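Local coordinates for protein membrane-bound protease PH1510 (Pyrococcus horikoshii, PDB 6M4B) that cleaves proteins as a membrane-bound serine protease, preferentially near hydrophobic or aromatic residues, and degrades casein and a stomatin homologue in vitro, at residues T20-T23 and Y24-F27; K134-A137 and Q138-G141; V170-D174 and I175-L179. The protein carries 1 engineered substitution. All coordinates share one frame; numbering follows the deposited sequence.

Contact 1: residues T20-T23 and Y24-F27; sequences TSYT and YDQF
Gln-26 packs back against Tyr-22, one turn earlier in the first turns of helix 21-36, and its side chain can be followed outward. Gln-26 CB lies beside the backbone, 3.5 Å from Thr-23 O. With CG anti to the carbonyl carbon (chi1 -62°), the chain swings toward the helix start, and CG comes over one face of the Tyr-22 ring. Gln-26 CG is 4.3 Å from the centroid of the Tyr-22 ring, 20° off its normal, a CH-pi contact. Beyond CG the chain is extended: Gln-26 CD stands 3.8 Å from Tyr-22 CE2, and Gln-26 OE1 is 3.7 Å from Tyr-22 CD2. Amide and ring planes differ by 24°; the amide is nearly parallel to the ring but displaced beyond its rim on the CD2/CE2 side.

The turn beneath is a capping box. Thr-20 N donates to Thr-23 OG1 at 2.8 Å, a nearly straight bond, while the reciprocal bond from Thr-23 N to Thr-20 OG1 is weak at 3.4 Å. Having OG1 beside its own backbone N points the other branch of Thr-23 along the helix, where CG2 approaches Phe-27 CE2 at 3.9 Å and the two side chains run alongside each other. Thr-23 O meets the edge of the Phe-27 ring in its plane.

Thr-20 stands close to the substrate-binding residue Arg-52. Thr-23 and Phe-27 pack on Ile-15 of strand 9-16 and on Ile-59 of helix 53-64, while Tyr-24 touches Asn-58 and Arg-62 of that helix. The capped turn starts the helical crossover of the beta-alpha-beta unit 9-16, 21-36, 41-47.

Contact 2: residues K134-A137 and Q138-G141; sequences KSLA and QESG
Ser-140 folds back on Leu-136 and Ala-137 where a Schellman motif ends helix 123-139. Gly-141, with positive phi, is its C-prime residue: Gly-141 N reaches Gln-138 O in a weak bond, and Arg-142 N pairs with Ala-137 O. Ser-140 OG sits between its own backbone N and carbonyl carbon (chi1 60°), which brings the hydroxyl to 2.8 Å from Leu-136 O and 3.2 Å from Ala-137 O. Ser-140 N also donates to Leu-136 O, so that carbonyl is approached twice by one residue.

Gln-138 bends sharply at chi2 (-96°), its CG pressed to 3.0 Å from Lys-134 O, while the Lys-134 amine makes a salt bridge with Glu-148. Glu-139 instead stays extended beyond CG and lies over Ser-135 O, with OE1 3.8 Å from Leu-136 CD2 as the two side chains pass at a slant.

The Ser-135 and Glu-139 side of the helix meets the second subunit, where Ser-135 packs on Ser-135 and Glu-139 on Tyr-132 of that chain. Ser-135 OG bonds Tyr-132 O of its own helix and accepts from a water at 2.9 Å, and the same water donates to Glu-139 OE2 at 3.1 Å.

Contact 3: residues V170-D174 and I175-L179; sequences VVARD and INELL
Leu-178 N donates to Asp-174 O at 2.9 Å, which fixes the first turn of helix 175-182, three residues after strand 170-171 ends. Asp-174 is the N-cap. Its CG is held between its backbone N and carbonyl carbon (chi1 52°), a placement that turns Asp-174 OD1 to the amide of Glu-177. Glu-177 N meets Asp-174 OD1 at 2.8 Å with an N-H...O angle of 167°, so the capping bond is short and almost straight.

Glu-177 in turn reaches back to Arg-173. Its CG is anti to the backbone N and the chain is extended beyond it, carrying the carboxylate to Arg-173, where the two oxygens divide the work. Glu-177 OE1 accepts from Arg-173 N at 3.1 Å through its anti lone pair, the one pointing away from OE2. Glu-177 OE2 forms a salt bridge with Arg-173 NH2 at 2.9 Å. The two side chains cross at about a right angle, with carboxylate and guanidinium planes 53° apart and Glu-177 CD lying over one guanidinium face; this is therefore not a coplanar, bidentate ion pair. Lys-181 adds a long, weak ion pair to OE2. The nearby positive charges and the helix N-terminus would probably stabilise the anionic form of Glu-177.

On the inner side, Ala-172 CB approaches Leu-178 CB at 3.8 Å. Leu-178 continues this apolar layer onto Ile-43 and Tyr-73, residues also touched by Ile-175, while Val-170 and Ala-172 make backbone bonds to strand 94-97. The arrangement is an Asp N-capped helix following the edge strand of a parallel sheet, and belongs to the alpha/beta core of this ClpP/crotonase-like domain.

From the N terminus of this protease domain, contact 1 comes first, where the chain leaves strand 9-16 and enters helix 21-36. Contact 2 follows at the far end of helix 123-139, which carries the active-site Lys-124 near its start, and contact 3 lies where strand 170-171 gives way to helix 175-182. Each is one continuous local turn, closing only a few residues, so the three run in series and neither nest nor cross. Their centres are 23 to 25 Å apart and no two touch. Contacts 1 and 3 start helices beside the parallel sheet, whereas contact 2 ends a helix at the subunit interface; helix 53-64 touches both contact 1 and contact 2.

Contact 1: residues T20-T23 and Y24-F27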
loop_
_atom_site.group_PDB
_atom_site.type_symbol
_atom_site.label_atom_id
_atom_site.label_comp_id
_atom_site.label_asym_id
_atom_site.label_seq_id
_atom_site.Cartn_x
_atom_site.Cartn_y
_atom_site.Cartn_z
ATOM N N THR A 20 -1.178 12.169 -12.627
ATOM C CA THR A 20 -2.114 11.448 -13.482
ATOM C C THR A 20 -1.504 10.081 -13.689
ATOM O O THR A 20 -0.353 9.860 -13.273
ATOM C CB THR A 20 -2.279 12.136 -14.855
ATOM O OG1 THR A 20 -1.076 11.989 -15.609
ATOM C CG2 THR A 20 -2.600 13.610 -14.707
ATOM N N SER A 21 -2.210 9.200 -14.400
ATOM C CA SER A 21 -1.670 7.873 -14.817
ATOM C C SER A 21 -0.376 8.011 -15.600
ATOM O O SER A 21 0.466 7.122 -15.573
ATOM C CB SER A 21 -2.642 7.117 -15.756
ATOM O OG SER A 21 -3.958 7.600 -15.648
ATOM N N TYR A 22 -0.277 9.080 -16.381
ATOM C CA TYR A 22 0.913 9.331 -17.162
ATOM C C TYR A 22 2.080 9.624 -16.213
ATOM O O TYR A 22 3.183 9.112 -16.427
ATOM C CB TYR A 22 0.670 10.463 -18.195
ATOM C CG TYR A 22 1.905 10.778 -19.003
ATOM C CD1 TYR A 22 2.488 9.811 -19.860
ATOM C CD2 TYR A 22 2.533 12.026 -18.887
ATOM C CE1 TYR A 22 3.655 10.093 -20.580
ATOM C CE2 TYR A 22 3.692 12.317 -19.609
ATOM C CZ TYR A 22 4.246 11.356 -20.449
ATOM O OH TYR A 22 5.397 11.690 -21.128
ATOM N N THR A 23 1.838 10.400 -15.148
ATOM C CA THR A 23 2.844 10.569 -14.052
ATOM C C THR A 23 3.296 9.237 -13.472
ATOM O O THR A 23 4.486 9.007 -13.331
ATOM C CB THR A 23 2.329 11.424 -12.903
ATOM O OG1 THR A 23 1.509 12.479 -13.415
ATOM C CG2 THR A 23 3.484 12.006 -12.116
ATOM N N TYR A 24 2.385 8.297 -13.273
ATOM C CA TYR A 24 2.843 6.943 -12.933
ATOM C C TYR A 24 3.884 6.470 -13.924
ATOM O O TYR A 24 4.954 6.067 -13.507
ATOM C CB TYR A 24 1.722 5.872 -12.780
ATOM C CG TYR A 24 2.316 4.489 -12.569
ATOM C CD1 TYR A 24 2.807 4.091 -11.335
ATOM C CD2 TYR A 24 2.452 3.588 -13.636
ATOM C CE1 TYR A 24 3.395 2.825 -11.159
ATOM C CE2 TYR A 24 3.030 2.329 -13.469
ATOM C CZ TYR A 24 3.500 1.943 -12.230
ATOM O OH TYR A 24 4.092 0.681 -12.085
ATOM N N ASP A 25 3.569 6.484 -15.232
ATOM C CA ASP A 25 4.503 5.941 -16.285
ATOM C C ASP A 25 5.875 6.650 -16.247
ATOM O O ASP A 25 6.905 5.998 -16.416
ATOM C CB ASP A 25 3.949 6.056 -17.720
ATOM C CG ASP A 25 2.706 5.238 -17.955
ATOM O OD1 ASP A 25 2.561 4.123 -17.423
ATOM O OD2 ASP A 25 1.859 5.721 -18.716
ATOM N N GLN A 26 5.868 7.954 -15.967
ATOM C CA GLN A 26 7.108 8.713 -15.787
ATOM C C GLN A 26 7.957 8.155 -14.617
ATOM O O GLN A 26 9.101 7.789 -14.840
ATOM C CB GLN A 26 6.835 10.184 -15.574
ATOM C CG GLN A 26 6.141 10.872 -16.748
ATOM C CD GLN A 26 5.899 12.339 -16.457
ATOM O OE1 GLN A 26 4.790 12.748 -16.089
ATOM N NE2 GLN A 26 6.965 13.131 -16.526
ATOM N N PHE A 27 7.383 8.043 -13.408
ATOM C CA PHE A 27 8.074 7.401 -12.260
ATOM C C PHE A 27 8.484 6.001 -12.599
ATOM O O PHE A 27 9.595 5.568 -12.246
ATOM C CB PHE A 27 7.188 7.325 -10.992
ATOM C CG PHE A 27 7.135 8.587 -10.175
ATOM C CD1 PHE A 27 7.987 8.766 -9.108
ATOM C CD2 PHE A 27 6.201 9.556 -10.419
ATOM C CE1 PHE A 27 7.910 9.896 -8.305
ATOM C CE2 PHE A 27 6.125 10.701 -9.630
ATOM C CZ PHE A 27 6.978 10.859 -8.560
#

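Contact 2: residues K134-A137 and Q138-G141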
loop_
_atom_site.group_PDB
_atom_site.type_symbol
_atom_site.label_atom_id
_atom_site.label_comp_id
_atom_site.label_asym_id
_atom_site.label_seq_id
_atom_site.Cartn_x
_atom_site.Cartn_y
_atom_site.Cartn_z
ATOM N N LYS A 134 -1.127 8.001 7.526
ATOM C CA LYS A 134 -0.500 7.654 8.785
ATOM C C LYS A 134 0.383 6.420 8.682
ATOM O O LYS A 134 1.446 6.355 9.295
ATOM C CB LYS A 134 -1.527 7.471 9.884
ATOM C CG LYS A 134 -2.050 8.781 10.444
ATOM C CD LYS A 134 -3.138 8.572 11.477
ATOM C CE LYS A 134 -2.645 7.948 12.781
ATOM N NZ LYS A 134 -2.831 8.847 13.936
ATOM N N SER A 135 -0.033 5.469 7.875
ATOM C CA SER A 135 0.729 4.298 7.645
ATOM C C SER A 135 2.041 4.622 6.907
ATOM O O SER A 135 3.044 4.052 7.266
ATOM C CB SER A 135 -0.070 3.271 6.850
ATOM O OG SER A 135 -0.211 3.575 5.471
ATOM N N LEU A 136 2.012 5.509 5.897
ATOM C CA LEU A 136 3.225 5.905 5.210
ATOM C C LEU A 136 4.187 6.596 6.203
ATOM O O LEU A 136 5.362 6.266 6.227
ATOM C CB LEU A 136 2.934 6.798 4.007
ATOM C CG LEU A 136 1.996 6.228 2.926
ATOM C CD1 LEU A 136 1.877 7.241 1.824
ATOM C CD2 LEU A 136 2.557 4.919 2.406
ATOM N N ALA A 137 3.657 7.442 7.086
ATOM C CA ALA A 137 4.458 8.024 8.128
ATOM C C ALA A 137 5.051 6.997 9.093
ATOM O O ALA A 137 6.243 7.034 9.366
ATOM C CB ALA A 137 3.676 9.094 8.897
ATOM N N GLN A 138 4.229 6.080 9.596
ATOM C CA GLN A 138 4.691 5.088 10.571
ATOM C C GLN A 138 5.682 4.151 9.943
ATOM O O GLN A 138 6.637 3.786 10.572
ATOM C CB GLN A 138 3.547 4.269 11.191
ATOM C CG GLN A 138 2.464 5.119 11.810
ATOM C CD GLN A 138 2.630 5.297 13.284
ATOM O OE1 GLN A 138 3.731 5.073 13.838
ATOM N NE2 GLN A 138 1.534 5.728 13.951
ATOM N N GLU A 139 5.432 3.738 8.712
ATOM C CA GLU A 139 6.342 2.860 8.010
ATOM C C GLU A 139 7.752 3.486 7.834
ATOM O O GLU A 139 8.724 2.765 7.772
ATOM C CB GLU A 139 5.784 2.516 6.620
ATOM C CG GLU A 139 4.670 1.486 6.695
ATOM C CD GLU A 139 3.770 1.449 5.467
ATOM O OE1 GLU A 139 4.103 2.101 4.439
ATOM O OE2 GLU A 139 2.710 0.770 5.549
ATOM N N SER A 140 7.818 4.800 7.684
ATOM C CA SER A 140 9.069 5.494 7.484
ATOM C C SER A 140 9.611 6.212 8.722
ATOM O O SER A 140 10.541 7.006 8.601
ATOM C CB SER A 140 8.876 6.496 6.352
ATOM O OG SER A 140 7.875 7.445 6.649
ATOM N N GLY A 141 9.043 5.959 9.915
ATOM C CA GLY A 141 9.533 6.626 11.126
ATOM C C GLY A 141 9.277 8.126 11.134
ATOM O O GLY A 141 9.846 8.820 11.904
HETATM O O HOH W 1 0.275 1.326 3.676
#

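Contact 3: residues V170-D174 and I175-L179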
loop_
_atom_site.group_PDB
_atom_site.type_symbol
_atom_site.label_atom_id
_atom_site.label_comp_id
_atom_site.label_asym_id
_atom_site.label_seq_id
_atom_site.Cartn_x
_atom_site.Cartn_y
_atom_site.Cartn_z
ATOM N N VAL A 170 15.875 16.263 5.113
ATOM C CA VAL A 170 16.876 17.168 4.623
ATOM C C VAL A 170 16.262 18.445 4.085
ATOM O O VAL A 170 15.318 18.429 3.305
ATOM C CB VAL A 170 17.721 16.474 3.487
ATOM C CG1 VAL A 170 18.695 17.438 2.856
ATOM C CG2 VAL A 170 18.460 15.217 4.023
ATOM N N VAL A 171 16.816 19.568 4.518
ATOM C CA VAL A 171 16.643 20.856 3.784
ATOM C C VAL A 171 17.915 21.158 2.965
ATOM O O VAL A 171 19.020 21.254 3.545
ATOM C CB VAL A 171 16.401 22.022 4.762
ATOM C CG1 VAL A 171 16.146 23.316 3.983
ATOM C CG2 VAL A 171 15.244 21.678 5.678
ATOM N N ALA A 172 17.744 21.332 1.660
ATOM C CA ALA A 172 18.870 21.511 0.730
ATOM C C ALA A 172 18.565 22.436 -0.446
ATOM O O ALA A 172 17.587 22.224 -1.193
ATOM C CB ALA A 172 19.302 20.153 0.168
ATOM N N ARG A 173 19.499 23.380 -0.648
ATOM C CA ARG A 173 19.432 24.428 -1.670
ATOM C C ARG A 173 19.619 23.889 -3.065
ATOM O O ARG A 173 19.099 24.462 -3.984
ATOM C CB ARG A 173 20.561 25.427 -1.465
ATOM C CG ARG A 173 20.615 26.107 -0.100
ATOM C CD ARG A 173 21.760 27.116 -0.026
ATOM N NE ARG A 173 23.019 26.704 -0.675
ATOM C CZ ARG A 173 24.092 26.234 -0.044
ATOM N NH1 ARG A 173 25.177 25.894 -0.767
ATOM N NH2 ARG A 173 24.088 26.070 1.292
ATOM N N ASP A 174 20.387 22.802 -3.212
ATOM C CA ASP A 174 20.616 22.188 -4.516
ATOM C C ASP A 174 21.045 20.742 -4.386
ATOM O O ASP A 174 21.147 20.224 -3.274
ATOM C CB ASP A 174 21.690 22.968 -5.332
ATOM C CG ASP A 174 22.993 23.181 -4.549
ATOM O OD1 ASP A 174 23.381 22.319 -3.724
ATOM O OD2 ASP A 174 23.625 24.236 -4.757
ATOM N N ILE A 175 21.190 20.098 -5.538
ATOM C CA ILE A 175 21.547 18.722 -5.603
ATOM C C ILE A 175 22.805 18.444 -4.791
ATOM O O ILE A 175 22.861 17.496 -4.030
ATOM C CB ILE A 175 21.666 18.228 -7.055
ATOM C CG1 ILE A 175 20.285 18.145 -7.757
ATOM C CG2 ILE A 175 22.279 16.839 -7.078
ATOM C CD1 ILE A 175 19.281 17.179 -7.117
ATOM N N ASN A 176 23.803 19.275 -4.936
ATOM C CA ASN A 176 25.067 19.068 -4.230
ATOM C C ASN A 176 24.919 19.136 -2.677
ATOM O O ASN A 176 25.469 18.291 -1.955
ATOM C CB ASN A 176 26.063 20.110 -4.747
ATOM C CG ASN A 176 27.520 19.742 -4.482
ATOM O OD1 ASN A 176 28.241 19.153 -5.347
ATOM N ND2 ASN A 176 27.977 20.101 -3.285
ATOM N N GLU A 177 24.161 20.118 -2.167
ATOM C CA GLU A 177 23.894 20.172 -0.722
ATOM C C GLU A 177 23.027 18.944 -0.300
ATOM O O GLU A 177 23.236 18.389 0.762
ATOM C CB GLU A 177 23.289 21.523 -0.278
ATOM C CG GLU A 177 23.443 21.722 1.227
ATOM C CD GLU A 177 22.865 23.043 1.821
ATOM O OE1 GLU A 177 21.753 23.520 1.487
ATOM O OE2 GLU A 177 23.528 23.580 2.732
ATOM N N LEU A 178 22.099 18.499 -1.152
ATOM C CA LEU A 178 21.261 17.311 -0.843
ATOM C C LEU A 178 22.138 16.049 -0.650
ATOM O O LEU A 178 22.096 15.394 0.425
ATOM C CB LEU A 178 20.170 17.097 -1.910
ATOM C CG LEU A 178 19.166 15.926 -1.756
ATOM C CD1 LEU A 178 17.976 16.124 -2.657
ATOM C CD2 LEU A 178 19.791 14.591 -2.136
ATOM N N LEU A 179 23.015 15.828 -1.621
ATOM C CA LEU A 179 24.036 14.762 -1.558
ATOM C C LEU A 179 24.890 14.845 -0.333
ATOM O O LEU A 179 25.028 13.860 0.386
ATOM C CB LEU A 179 24.916 14.754 -2.803
ATOM C CG LEU A 179 24.149 14.406 -4.101
ATOM C CD1 LEU A 179 25.069 14.643 -5.315
ATOM C CD2 LEU A 179 23.588 12.993 -4.122
#